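Luciferase-like monooxygenase (Streptomyces bottropensis, PDB 7BIP) probably catalyses a monooxygenation, as a luciferase-like enzyme, in the biosynthesis of the aromatic polyketide rishirilide. Local coordinates at residues A[55-60]-A[73-78]; A[78-83]-A[132-137]; A[84-89]-A[156-161]; A[103-108]-A[139-144]; A[111-116]-A[121-126]. All coordinates share one frame; numbering follows the deposited sequence.

Contact 1 (A[55-60]-A[73-78]); sequences PDPVTF and LVTGAV
Pro57 and Val78 carry the tight part of this contact. CG of the proline ring meets Val78 CG1 at 4.0 Å, and the two side chains cross at about a right angle. Val78 has CG1 beside its backbone N (chi1 -64°), which turns that methyl to the ring. A second touch is slacker: Pro57 CB lies 4.4 Å from Thr75 CG2. With chi1 at 57°, the threonine OG1 bonds to Gly106 O on strand 103-107, while its methyl faces the proline. All three residues are buried. They join the first turn of helix 57-67 to strand 72-78, so the contact lies within the beta-alpha-beta unit formed by strand 39-42, this helix and this strand in the TIM-barrel fold. The looser side is the corner at Gly76 and Ala77. Both are partly exposed, and the methyl of Ala77 points away from the helix. A cis peptide bond joins them and turns the chain between Thr75 and Val78; a non-proline cis peptide at a strand end is also known in bacterial luciferase. The helix start is fixed separately. Asp56 is the N-cap, and its OD2 takes a bond from Thr59 OG1 at 2.6 Å and a weak one from Thr59 N at 3.1 Å. The hydroxyl comes from the anti side of the carboxylate, 31° out of its plane. Asp56 OD1 forms a salt bridge with Lys91.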
# COMPACT_ATOMS: atom_id res chain seq x y z
N PRO A 55 -3.71 -8.79 3.81
CA PRO A 55 -2.34 -9.24 3.50
C PRO A 55 -1.32 -8.11 3.47
O PRO A 55 -0.12 -8.39 3.50
CB PRO A 55 -2.49 -9.88 2.11
CG PRO A 55 -3.68 -9.19 1.50
CD PRO A 55 -4.62 -8.90 2.65
N ASP A 56 -1.76 -6.85 3.44
CA ASP A 56 -0.85 -5.71 3.36
C ASP A 56 -1.44 -4.55 4.16
O ASP A 56 -2.22 -3.75 3.65
CB ASP A 56 -0.62 -5.29 1.91
CG ASP A 56 0.57 -4.38 1.75
OD1 ASP A 56 1.71 -4.87 1.77
OD2 ASP A 56 0.36 -3.17 1.59
N PRO A 57 -1.08 -4.44 5.45
CA PRO A 57 -1.65 -3.38 6.28
C PRO A 57 -1.35 -1.98 5.77
O PRO A 57 -2.17 -1.08 5.95
CB PRO A 57 -1.00 -3.62 7.66
CG PRO A 57 0.24 -4.41 7.35
CD PRO A 57 -0.17 -5.30 6.22
N VAL A 58 -0.19 -1.79 5.13
CA VAL A 58 0.16 -0.46 4.63
C VAL A 58 -0.88 0.02 3.62
O VAL A 58 -1.18 1.22 3.56
CB VAL A 58 1.58 -0.48 4.03
CG1 VAL A 58 1.87 0.80 3.24
CG2 VAL A 58 2.59 -0.68 5.13
N THR A 59 -1.43 -0.89 2.79
CA THR A 59 -2.40 -0.48 1.78
C THR A 59 -3.67 0.05 2.44
O THR A 59 -4.18 1.11 2.04
CB THR A 59 -2.74 -1.66 0.85
OG1 THR A 59 -1.56 -2.06 0.15
CG2 THR A 59 -3.81 -1.27 -0.17
N PHE A 60 -4.16 -0.63 3.47
CA PHE A 60 -5.30 -0.09 4.20
C PHE A 60 -4.94 1.20 4.93
O PHE A 60 -5.71 2.17 4.92
CB PHE A 60 -5.84 -1.11 5.21
CG PHE A 60 -6.91 -0.52 6.09
CD1 PHE A 60 -8.20 -0.39 5.61
CD2 PHE A 60 -6.61 -0.04 7.36
CE1 PHE A 60 -9.20 0.19 6.38
CE2 PHE A 60 -7.61 0.54 8.15
CZ PHE A 60 -8.91 0.65 7.66
N LEU A 73 -1.57 6.19 12.70
CA LEU A 73 -1.72 4.94 11.95
C LEU A 73 -0.65 3.97 12.42
O LEU A 73 0.53 4.32 12.44
CB LEU A 73 -1.58 5.19 10.43
CG LEU A 73 -2.59 6.07 9.70
CD1 LEU A 73 -4.04 5.77 10.11
CD2 LEU A 73 -2.27 7.53 9.91
N VAL A 74 -1.05 2.75 12.80
CA VAL A 74 -0.11 1.82 13.41
C VAL A 74 -0.19 0.45 12.74
O VAL A 74 -1.28 -0.12 12.63
CB VAL A 74 -0.35 1.67 14.92
CG1 VAL A 74 0.79 0.84 15.56
CG2 VAL A 74 -0.47 3.04 15.59
N THR A 75 0.95 -0.09 12.33
CA THR A 75 0.97 -1.48 11.88
C THR A 75 1.07 -2.40 13.10
O THR A 75 1.93 -2.21 13.97
CB THR A 75 2.13 -1.76 10.91
OG1 THR A 75 3.40 -1.42 11.49
CG2 THR A 75 1.95 -0.96 9.63
N GLY A 76 0.16 -3.36 13.19
CA GLY A 76 0.17 -4.34 14.26
C GLY A 76 -0.10 -5.74 13.73
O GLY A 76 -1.16 -6.30 14.00
N ALA A 77 0.85 -6.33 13.00
CA ALA A 77 2.19 -5.81 12.78
C ALA A 77 2.67 -6.24 11.39
O ALA A 77 2.20 -7.26 10.88
CB ALA A 77 3.14 -6.33 13.85
N VAL A 78 3.58 -5.47 10.77
CA VAL A 78 4.17 -5.95 9.53
C VAL A 78 5.03 -7.17 9.83
O VAL A 78 5.58 -7.33 10.94
CB VAL A 78 4.98 -4.86 8.80
CG1 VAL A 78 4.07 -3.72 8.36
CG2 VAL A 78 6.12 -4.37 9.68

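Contact 2 (A[78-83]-A[132-137]); sequences VLPVFT and EGVEAV
Pro80 lies flush against Gly133, and the backbones come close: their CA atoms are 5.3 Å apart. Pro80 CB touches Gly133 CA at 4.1 Å. The glycine makes this approach possible. A beta carbon built on Gly133 would fall about 2.7 Å from Pro80 CB, which is a clash. The next atom of the proline ring, CG, reaches Val134 CG2 at 4.3 Å. This methyl stands beside its own backbone N (chi1 173° for the other methyl, CG1). These few apolar touches make up the contact, and all three residues are buried. One shell out, a short 3-10 turn presents the proline. Phe82 N bonds to Leu79 O at 3.0 Å, and Thr83 N to Pro80 O at 3.3 Å. Next along the chain, Val81 CG1 sits 3.5 Å above the plane of the Phe82 ring, over its centre. That ring is held further by stacking on Phe119 and by an edge-to-face contact with Phe116. At the start of the turn, Leu79 N bonds to Glu44 OE1. On the helix side, Gly133 O accepts from Val137 N in the regular pattern of helix 126-142. The loop thus links strand 72-78 to helix 85-98 while leaning on helix 126-142, whose Val134 and Val137 also pack on Phe107 of strand 103-107.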
# COMPACT_ATOMS: atom_id res chain seq x y z
N VAL A 78 3.58 -5.47 10.77
CA VAL A 78 4.17 -5.95 9.53
C VAL A 78 5.03 -7.17 9.83
O VAL A 78 5.58 -7.33 10.94
CB VAL A 78 4.98 -4.86 8.80
CG1 VAL A 78 4.07 -3.72 8.36
CG2 VAL A 78 6.12 -4.37 9.68
N LEU A 79 5.14 -8.07 8.85
CA LEU A 79 5.89 -9.31 9.03
C LEU A 79 7.16 -9.28 8.18
O LEU A 79 7.14 -9.67 7.01
CB LEU A 79 5.02 -10.53 8.66
CG LEU A 79 3.69 -10.66 9.42
CD1 LEU A 79 2.92 -11.87 8.91
CD2 LEU A 79 3.93 -10.78 10.93
N PRO A 80 8.29 -8.83 8.73
CA PRO A 80 9.50 -8.71 7.90
C PRO A 80 9.93 -10.02 7.26
O PRO A 80 10.57 -9.98 6.20
CB PRO A 80 10.56 -8.18 8.88
CG PRO A 80 9.96 -8.30 10.24
CD PRO A 80 8.48 -8.28 10.09
N VAL A 81 9.56 -11.17 7.84
CA VAL A 81 9.98 -12.46 7.29
C VAL A 81 9.46 -12.66 5.87
O VAL A 81 10.07 -13.40 5.09
CB VAL A 81 9.54 -13.61 8.24
CG1 VAL A 81 8.02 -13.77 8.28
CG2 VAL A 81 10.21 -14.92 7.85
N PHE A 82 8.36 -12.01 5.49
CA PHE A 82 7.72 -12.30 4.22
C PHE A 82 7.90 -11.19 3.20
O PHE A 82 7.22 -11.18 2.17
CB PHE A 82 6.22 -12.57 4.41
CG PHE A 82 5.94 -13.81 5.19
CD1 PHE A 82 6.73 -14.93 5.02
CD2 PHE A 82 4.90 -13.84 6.11
CE1 PHE A 82 6.48 -16.08 5.75
CE2 PHE A 82 4.65 -14.99 6.83
CZ PHE A 82 5.44 -16.10 6.66
N THR A 83 8.78 -10.24 3.46
CA THR A 83 8.99 -9.20 2.49
C THR A 83 10.49 -8.96 2.37
O THR A 83 11.31 -9.67 2.98
CB THR A 83 8.20 -7.94 2.88
OG1 THR A 83 8.31 -6.95 1.85
CG2 THR A 83 8.70 -7.37 4.21
N GLU A 132 17.00 -9.28 11.46
CA GLU A 132 17.70 -8.62 10.37
C GLU A 132 16.77 -7.77 9.53
O GLU A 132 17.19 -6.73 9.00
CB GLU A 132 18.43 -9.65 9.50
CG GLU A 132 19.58 -10.30 10.24
CD GLU A 132 20.58 -10.98 9.32
OE1 GLU A 132 20.55 -10.70 8.11
OE2 GLU A 132 21.40 -11.77 9.83
N GLY A 133 15.50 -8.16 9.39
CA GLY A 133 14.56 -7.33 8.66
C GLY A 133 14.28 -6.02 9.36
O GLY A 133 14.25 -4.96 8.73
N VAL A 134 14.10 -6.06 10.69
CA VAL A 134 13.87 -4.84 11.45
C VAL A 134 15.07 -3.91 11.35
O VAL A 134 14.94 -2.71 11.09
CB VAL A 134 13.55 -5.17 12.92
CG1 VAL A 134 13.47 -3.88 13.74
CG2 VAL A 134 12.24 -5.95 13.03
N GLU A 135 16.27 -4.46 11.55
CA GLU A 135 17.45 -3.61 11.56
C GLU A 135 17.75 -3.05 10.17
O GLU A 135 18.16 -1.89 10.04
CB GLU A 135 18.64 -4.37 12.10
CG GLU A 135 19.97 -3.63 12.02
CD GLU A 135 20.04 -2.39 12.92
OE1 GLU A 135 19.09 -2.14 13.69
OE2 GLU A 135 21.05 -1.67 12.85
N ALA A 136 17.58 -3.87 9.12
CA ALA A 136 17.82 -3.36 7.78
C ALA A 136 16.87 -2.21 7.45
O ALA A 136 17.29 -1.20 6.87
CB ALA A 136 17.68 -4.48 6.75
N VAL A 137 15.59 -2.34 7.83
CA VAL A 137 14.64 -1.25 7.59
C VAL A 137 15.04 -0.01 8.38
O VAL A 137 15.05 1.11 7.84
CB VAL A 137 13.21 -1.71 7.95
CG1 VAL A 137 12.27 -0.49 8.03
CG2 VAL A 137 12.71 -2.73 6.91

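Contact 3 (A[84-89]-A[156-161]); sequences HPLKLA and GPVTML
Leu86 and Met160 are the nearest backbone pair, with CA atoms 7.4 Å apart, where the first turn of helix 85-98 runs past the extended chain that follows strand 154-158. The helix belongs to the TIM barrel. The chain beside it leaves a small antiparallel pair of strands, 146-149 and 154-158, set on the outside of the barrel. Met160 does most of the touching. Its CG is anti to the backbone N (chi1 176°), and the chain then bends at chi2 and chi3, which hooks the terminal methyl back toward the helix. CE rests 3.6 Å from Leu86 CD2 and 3.5 Å from Leu86 O. Further back along the same side chain, CG faces the methyl of Ala89, with Ala89 CB at 4.4 Å. Val158 makes a looser touch: its CG2 lies 4.5 Å from Leu86 CD2, so the same leucine methyl touches both residues. Leu140 of helix 126-142 packs on both Leu86 and Ala89. The second subunit also reaches here, with its Ala118 on Leu86 and its Phe47 on Met160. The start of the helix is fixed by His84 in the N-cap position, whose ring meets Phe119 of the second subunit edge-to-face. Leu86 N gives its hydrogen to His84 ND1 at 3.1 Å and 158°, only 2° out of the imidazole plane.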
# COMPACT_ATOMS: atom_id res chain seq x y z
N HIS A 84 10.85 -8.01 1.54
CA HIS A 84 12.21 -7.54 1.39
C HIS A 84 12.36 -6.20 2.09
O HIS A 84 11.50 -5.33 1.94
CB HIS A 84 12.53 -7.38 -0.10
CG HIS A 84 13.98 -7.23 -0.40
ND1 HIS A 84 14.72 -6.14 -0.01
CD2 HIS A 84 14.83 -8.04 -1.09
CE1 HIS A 84 15.97 -6.28 -0.42
NE2 HIS A 84 16.06 -7.42 -1.08
N PRO A 85 13.43 -5.99 2.86
CA PRO A 85 13.54 -4.72 3.61
C PRO A 85 13.54 -3.48 2.74
O PRO A 85 13.09 -2.43 3.20
CB PRO A 85 14.87 -4.86 4.37
CG PRO A 85 15.58 -5.99 3.72
CD PRO A 85 14.55 -6.91 3.16
N LEU A 86 14.04 -3.56 1.50
CA LEU A 86 13.97 -2.40 0.62
C LEU A 86 12.52 -2.00 0.38
O LEU A 86 12.18 -0.81 0.38
CB LEU A 86 14.65 -2.70 -0.72
CG LEU A 86 16.17 -2.84 -0.71
CD1 LEU A 86 16.64 -3.37 -2.07
CD2 LEU A 86 16.84 -1.51 -0.38
N LYS A 87 11.67 -2.98 0.13
CA LYS A 87 10.26 -2.71 -0.14
C LYS A 87 9.54 -2.24 1.12
O LYS A 87 8.73 -1.30 1.07
CB LYS A 87 9.60 -3.98 -0.65
CG LYS A 87 10.16 -4.43 -1.97
CD LYS A 87 9.73 -3.50 -3.04
CE LYS A 87 8.23 -3.59 -3.20
NZ LYS A 87 7.80 -4.99 -3.47
N LEU A 88 9.80 -2.91 2.24
CA LEU A 88 9.16 -2.54 3.49
C LEU A 88 9.55 -1.13 3.90
O LEU A 88 8.70 -0.30 4.25
CB LEU A 88 9.53 -3.54 4.58
CG LEU A 88 8.76 -3.46 5.90
CD1 LEU A 88 7.25 -3.43 5.66
CD2 LEU A 88 9.16 -4.68 6.70
N ALA A 89 10.85 -0.82 3.86
CA ALA A 89 11.28 0.53 4.21
C ALA A 89 10.66 1.56 3.27
O ALA A 89 10.20 2.62 3.72
CB ALA A 89 12.81 0.63 4.16
N GLY A 156 23.68 -2.46 -1.49
CA GLY A 156 24.30 -1.21 -1.11
C GLY A 156 25.71 -1.06 -1.65
O GLY A 156 26.32 -2.03 -2.10
N PRO A 157 26.26 0.16 -1.58
CA PRO A 157 25.62 1.33 -0.96
C PRO A 157 24.41 1.87 -1.72
O PRO A 157 24.49 2.10 -2.94
CB PRO A 157 26.74 2.37 -0.91
CG PRO A 157 27.71 1.95 -1.97
CD PRO A 157 27.64 0.45 -2.03
N VAL A 158 23.30 2.06 -1.01
CA VAL A 158 22.08 2.64 -1.56
C VAL A 158 21.51 3.61 -0.54
O VAL A 158 21.81 3.54 0.65
CB VAL A 158 21.01 1.57 -1.91
CG1 VAL A 158 21.44 0.75 -3.12
CG2 VAL A 158 20.70 0.70 -0.68
N THR A 159 20.68 4.54 -1.02
CA THR A 159 19.92 5.42 -0.15
C THR A 159 18.46 5.32 -0.54
O THR A 159 18.09 5.61 -1.68
CB THR A 159 20.40 6.87 -0.23
OG1 THR A 159 21.81 6.94 0.04
CG2 THR A 159 19.65 7.72 0.79
N MET A 160 17.63 4.88 0.40
CA MET A 160 16.22 4.64 0.14
C MET A 160 15.44 5.94 0.09
O MET A 160 15.54 6.77 1.00
CB MET A 160 15.63 3.72 1.21
CG MET A 160 14.12 3.48 1.09
SD MET A 160 13.61 2.72 -0.48
CE MET A 160 14.73 1.34 -0.58
N LEU A 161 14.66 6.11 -0.97
CA LEU A 161 13.71 7.20 -1.09
C LEU A 161 12.30 6.64 -1.02
O LEU A 161 12.08 5.45 -1.26
CB LEU A 161 13.89 7.94 -2.42
CG LEU A 161 15.21 8.70 -2.59
CD1 LEU A 161 15.29 9.25 -4.01
CD2 LEU A 161 15.35 9.83 -1.57

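Contact 4 (A[103-108]-A[139-144]); sequences LDVGFG and RLWAEE. With CA (calcium ion), chain C.
Trp141 on helix 126-142 meets Val105 and Phe107 on strand 103-107 in the wall of the TIM barrel. In the chain, helix 126-142 falls between the neighbouring parallel strands 103-107 and 171-175, and it packs on the sheet as barrel helices do. The far corner of the indole makes the contact. Trp141 CH2 is 3.9 Å from Val105 CG2 and 4.1 Å from Phe107 CZ. CH2 sits at the edge of the phenyl ring, near its plane. The tryptophan comes from the opposite direction to both of them, so the side chains together bridge the 12.2 Å between Val105 CA and Trp141 CA. Trp141 NE1 is not left bare: it bonds to Ala89 O on helix 85-98. Beyond the helix end the chain reaches a calcium ion. Glu144 grips it with both carboxylate oxygens, OE1 at 2.4 Å and OE2 at 2.5 Å. Two waters bind the calcium at 2.4 Å each, and water 1 also donates to Ala142 O at 2.7 Å. The chemistry is therefore divided. The buried end is apolar, and the indole N-H has its partner. At the exposed end, the ion would probably offset the charge of Glu144, and water 1 ties the metal to the last helical turn.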
# COMPACT_ATOMS: atom_id res chain seq x y z
N LEU A 103 2.63 7.94 11.50
CA LEU A 103 2.83 6.50 11.45
C LEU A 103 3.69 6.00 12.61
O LEU A 103 4.73 6.58 12.93
CB LEU A 103 3.50 6.13 10.12
CG LEU A 103 3.90 4.67 9.89
CD1 LEU A 103 2.66 3.78 9.81
CD2 LEU A 103 4.69 4.55 8.60
N ASP A 104 3.25 4.89 13.22
CA ASP A 104 4.07 4.09 14.13
C ASP A 104 4.12 2.68 13.57
O ASP A 104 3.09 2.15 13.13
CB ASP A 104 3.48 4.06 15.56
CG ASP A 104 3.17 5.45 16.09
OD1 ASP A 104 4.06 6.32 16.04
OD2 ASP A 104 2.03 5.68 16.54
N VAL A 105 5.30 2.05 13.59
CA VAL A 105 5.49 0.79 12.87
C VAL A 105 5.77 -0.33 13.87
O VAL A 105 6.88 -0.45 14.40
CB VAL A 105 6.61 0.88 11.83
CG1 VAL A 105 6.68 -0.45 11.07
CG2 VAL A 105 6.34 2.03 10.87
N GLY A 106 4.77 -1.17 14.09
CA GLY A 106 4.99 -2.44 14.77
C GLY A 106 5.42 -3.52 13.79
O GLY A 106 4.86 -3.65 12.70
N PHE A 107 6.45 -4.27 14.19
CA PHE A 107 6.97 -5.43 13.47
C PHE A 107 6.71 -6.67 14.31
O PHE A 107 6.95 -6.66 15.51
CB PHE A 107 8.49 -5.33 13.23
CG PHE A 107 8.96 -4.12 12.43
CD1 PHE A 107 9.40 -4.27 11.11
CD2 PHE A 107 9.04 -2.86 13.01
CE1 PHE A 107 9.87 -3.18 10.37
CE2 PHE A 107 9.52 -1.76 12.28
CZ PHE A 107 9.93 -1.93 10.95
N GLY A 108 6.24 -7.76 13.68
CA GLY A 108 5.87 -8.95 14.41
C GLY A 108 6.44 -10.22 13.78
O GLY A 108 6.92 -10.22 12.65
N ARG A 139 17.98 0.88 9.31
CA ARG A 139 19.14 1.48 8.68
C ARG A 139 18.77 2.21 7.40
O ARG A 139 19.31 3.29 7.13
CB ARG A 139 20.20 0.42 8.38
CG ARG A 139 20.93 0.02 9.61
CD ARG A 139 22.26 -0.61 9.31
NE ARG A 139 22.63 -1.38 10.47
CZ ARG A 139 23.68 -2.18 10.55
NH1 ARG A 139 24.51 -2.32 9.52
NH2 ARG A 139 23.88 -2.84 11.69
N LEU A 140 17.90 1.61 6.57
CA LEU A 140 17.46 2.28 5.35
C LEU A 140 16.78 3.61 5.65
O LEU A 140 16.88 4.55 4.86
CB LEU A 140 16.53 1.36 4.55
CG LEU A 140 17.29 0.21 3.86
CD1 LEU A 140 16.33 -0.90 3.46
CD2 LEU A 140 18.06 0.73 2.64
N TRP A 141 16.09 3.71 6.80
CA TRP A 141 15.46 4.97 7.17
C TRP A 141 16.46 5.96 7.76
O TRP A 141 16.38 7.16 7.48
CB TRP A 141 14.38 4.73 8.22
CG TRP A 141 13.12 4.07 7.77
CD1 TRP A 141 12.59 4.02 6.51
CD2 TRP A 141 12.20 3.40 8.63
NE1 TRP A 141 11.40 3.33 6.53
CE2 TRP A 141 11.13 2.95 7.82
CE3 TRP A 141 12.18 3.12 10.00
CZ2 TRP A 141 10.05 2.24 8.34
CZ3 TRP A 141 11.10 2.42 10.52
CH2 TRP A 141 10.05 1.99 9.70
N ALA A 142 17.38 5.48 8.59
CA ALA A 142 18.21 6.36 9.41
C ALA A 142 19.48 6.81 8.72
O ALA A 142 20.05 7.84 9.12
CB ALA A 142 18.59 5.66 10.72
N GLU A 143 19.94 6.08 7.71
CA GLU A 143 21.27 6.27 7.15
C GLU A 143 21.21 6.35 5.62
O GLU A 143 20.19 6.04 4.99
CB GLU A 143 22.23 5.13 7.55
CG GLU A 143 22.31 4.83 9.04
CD GLU A 143 22.95 5.95 9.84
OE1 GLU A 143 22.63 6.08 11.04
OE2 GLU A 143 23.77 6.70 9.26
N GLU A 144 22.34 6.75 5.05
CA GLU A 144 22.53 6.84 3.61
C GLU A 144 23.78 6.05 3.24
O GLU A 144 24.60 5.74 4.11
CB GLU A 144 22.66 8.30 3.15
CG GLU A 144 21.46 9.15 3.53
CD GLU A 144 21.60 9.82 4.89
OE1 GLU A 144 22.74 10.08 5.34
OE2 GLU A 144 20.55 10.09 5.51
CA CA C . 21.85 11.48 7.10
O HOH W 1 21.86 9.79 8.77
O HOH W 2 24.24 11.70 7.33

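Contact 5 (A[111-116]-A[121-126]); sequences FLPDEF and ISMDES
Met123 O is gripped twice by Ser126, whose OG reaches it at 2.9 Å and whose N reaches it at 3.1 Å, both from the same face of the carbonyl plane. The backbone bond closes a type I turn from Met123 to Ser126. Ser126 OG also bonds to Arg109. Before this turn, Ser122 OG accepts from Asp124 N and forms an ST turn. The folded loop is set against Phe116. Met123 CG lies over the phenyl face, 3.6 Å from the ring centroid and 7° off its normal, a CH-pi contact. SD stands above the same ring at a longer 4.6 Å from the centroid. The methionine chain is extended beyond CG, so CE passes the ring to lie 3.7 Å from Pro113 CA. Ser126 CB comes to the ring edge, 3.7 Å from Phe116 CE1. An alanine in place of Phe116 is likely to leave Met123 without the ring it lies on and to open a gap between helix and loop. The backbone adds its own tie: Ile121 N donates to Phe116 O at 3.0 Å and 166°. The Phe116 side chain also packs on Ala110, just before the helix. Taken together, a Met-aromatic contact packs the loop between helices 113-119 and 126-142 against the first of them, in the excursion beyond barrel strand 103-107.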
# COMPACT_ATOMS: atom_id res chain seq x y z
N PHE A 111 3.39 -16.77 12.64
CA PHE A 111 3.19 -18.05 13.29
C PHE A 111 2.24 -19.00 12.57
O PHE A 111 2.19 -20.17 12.95
CB PHE A 111 2.69 -17.84 14.73
CG PHE A 111 1.30 -17.28 14.82
CD1 PHE A 111 0.22 -18.10 15.10
CD2 PHE A 111 1.08 -15.92 14.64
CE1 PHE A 111 -1.06 -17.59 15.19
CE2 PHE A 111 -0.20 -15.39 14.73
CZ PHE A 111 -1.27 -16.23 15.00
N LEU A 112 1.50 -18.55 11.56
CA LEU A 112 0.59 -19.45 10.86
C LEU A 112 1.40 -20.36 9.94
O LEU A 112 2.14 -19.86 9.09
CB LEU A 112 -0.44 -18.67 10.05
CG LEU A 112 -1.42 -17.81 10.85
CD1 LEU A 112 -2.40 -17.09 9.93
CD2 LEU A 112 -2.15 -18.65 11.88
N PRO A 113 1.30 -21.68 10.08
CA PRO A 113 2.16 -22.56 9.26
C PRO A 113 1.94 -22.41 7.77
O PRO A 113 2.91 -22.46 7.00
CB PRO A 113 1.79 -23.96 9.77
CG PRO A 113 1.30 -23.73 11.17
CD PRO A 113 0.55 -22.43 11.10
N ASP A 114 0.69 -22.20 7.32
CA ASP A 114 0.45 -22.05 5.89
C ASP A 114 1.13 -20.81 5.32
O ASP A 114 1.48 -20.80 4.13
CB ASP A 114 -1.05 -22.00 5.61
CG ASP A 114 -1.73 -23.33 5.87
OD1 ASP A 114 -2.98 -23.37 5.87
OD2 ASP A 114 -1.02 -24.33 6.09
N GLU A 115 1.29 -19.75 6.12
CA GLU A 115 2.02 -18.59 5.62
C GLU A 115 3.47 -18.94 5.33
O GLU A 115 3.99 -18.60 4.26
CB GLU A 115 1.93 -17.43 6.62
CG GLU A 115 0.52 -16.87 6.79
CD GLU A 115 0.40 -15.82 7.88
OE1 GLU A 115 1.32 -15.70 8.72
OE2 GLU A 115 -0.65 -15.13 7.91
N PHE A 116 4.13 -19.65 6.25
CA PHE A 116 5.51 -20.07 6.01
C PHE A 116 5.61 -21.00 4.80
O PHE A 116 6.53 -20.86 3.97
CB PHE A 116 6.09 -20.77 7.25
CG PHE A 116 6.51 -19.82 8.34
CD1 PHE A 116 7.78 -19.26 8.33
CD2 PHE A 116 5.64 -19.52 9.39
CE1 PHE A 116 8.17 -18.39 9.35
CE2 PHE A 116 6.03 -18.66 10.41
CZ PHE A 116 7.30 -18.10 10.39
N ILE A 121 9.42 -20.31 3.18
CA ILE A 121 10.37 -19.84 4.18
C ILE A 121 10.31 -20.79 5.37
O ILE A 121 9.22 -21.20 5.80
CB ILE A 121 10.07 -18.39 4.62
CG1 ILE A 121 10.22 -17.44 3.43
CG2 ILE A 121 10.93 -18.00 5.83
CD1 ILE A 121 11.61 -17.40 2.86
N SER A 122 11.47 -21.16 5.89
CA SER A 122 11.51 -22.05 7.03
C SER A 122 11.25 -21.28 8.33
O SER A 122 11.67 -20.14 8.49
CB SER A 122 12.87 -22.74 7.11
OG SER A 122 12.91 -23.58 8.24
N MET A 123 10.55 -21.93 9.26
CA MET A 123 10.46 -21.39 10.61
C MET A 123 11.81 -21.40 11.31
O MET A 123 12.03 -20.58 12.22
CB MET A 123 9.44 -22.18 11.43
CG MET A 123 8.02 -21.99 10.94
SD MET A 123 6.81 -22.72 12.05
CE MET A 123 5.39 -22.85 10.96
N ASP A 124 12.73 -22.27 10.88
CA ASP A 124 13.99 -22.49 11.59
C ASP A 124 14.77 -21.20 11.81
O ASP A 124 15.28 -20.95 12.91
CB ASP A 124 14.84 -23.51 10.83
CG ASP A 124 14.29 -24.92 10.91
OD1 ASP A 124 13.09 -25.08 11.25
OD2 ASP A 124 15.05 -25.88 10.64
N GLU A 125 14.92 -20.37 10.77
CA GLU A 125 15.67 -19.13 10.93
C GLU A 125 14.76 -17.91 10.92
O GLU A 125 15.24 -16.81 10.64
CB GLU A 125 16.73 -18.98 9.84
CG GLU A 125 18.13 -19.37 10.25
CD GLU A 125 18.15 -20.80 10.72
OE1 GLU A 125 18.30 -21.04 11.96
OE2 GLU A 125 17.96 -21.69 9.87
N SER A 126 13.47 -18.08 11.17
CA SER A 126 12.57 -16.92 11.12
C SER A 126 12.98 -15.85 12.14
O SER A 126 12.80 -14.66 11.87
CB SER A 126 11.12 -17.35 11.35
OG SER A 126 10.98 -17.92 12.63

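Contacts 1 and 2 share Val78, where strand 72-78 runs into its following loop. Contact 1 joins contact 4 through the sheet: Leu73 O lies 2.9 Å from Asp104 N and Val78 O 2.8 Å from Gly108 N, both probable hydrogen bonds. Contacts 2 and 4 use the same helix, 126-142, and their centres are 9 Å apart. Contact 3 packs beside contact 2, with Pro85 CB 3.7 Å from Ala136 CB. Contact 5 is nested in the chain between strand 103-107 and helix 126-142, and touches contact 2 at Val81 CG2 and Ile121 CG2, 3.8 Å apart. The calcium bound at contact 4 lies about 12 Å from the side chain of Met160 in contact 3.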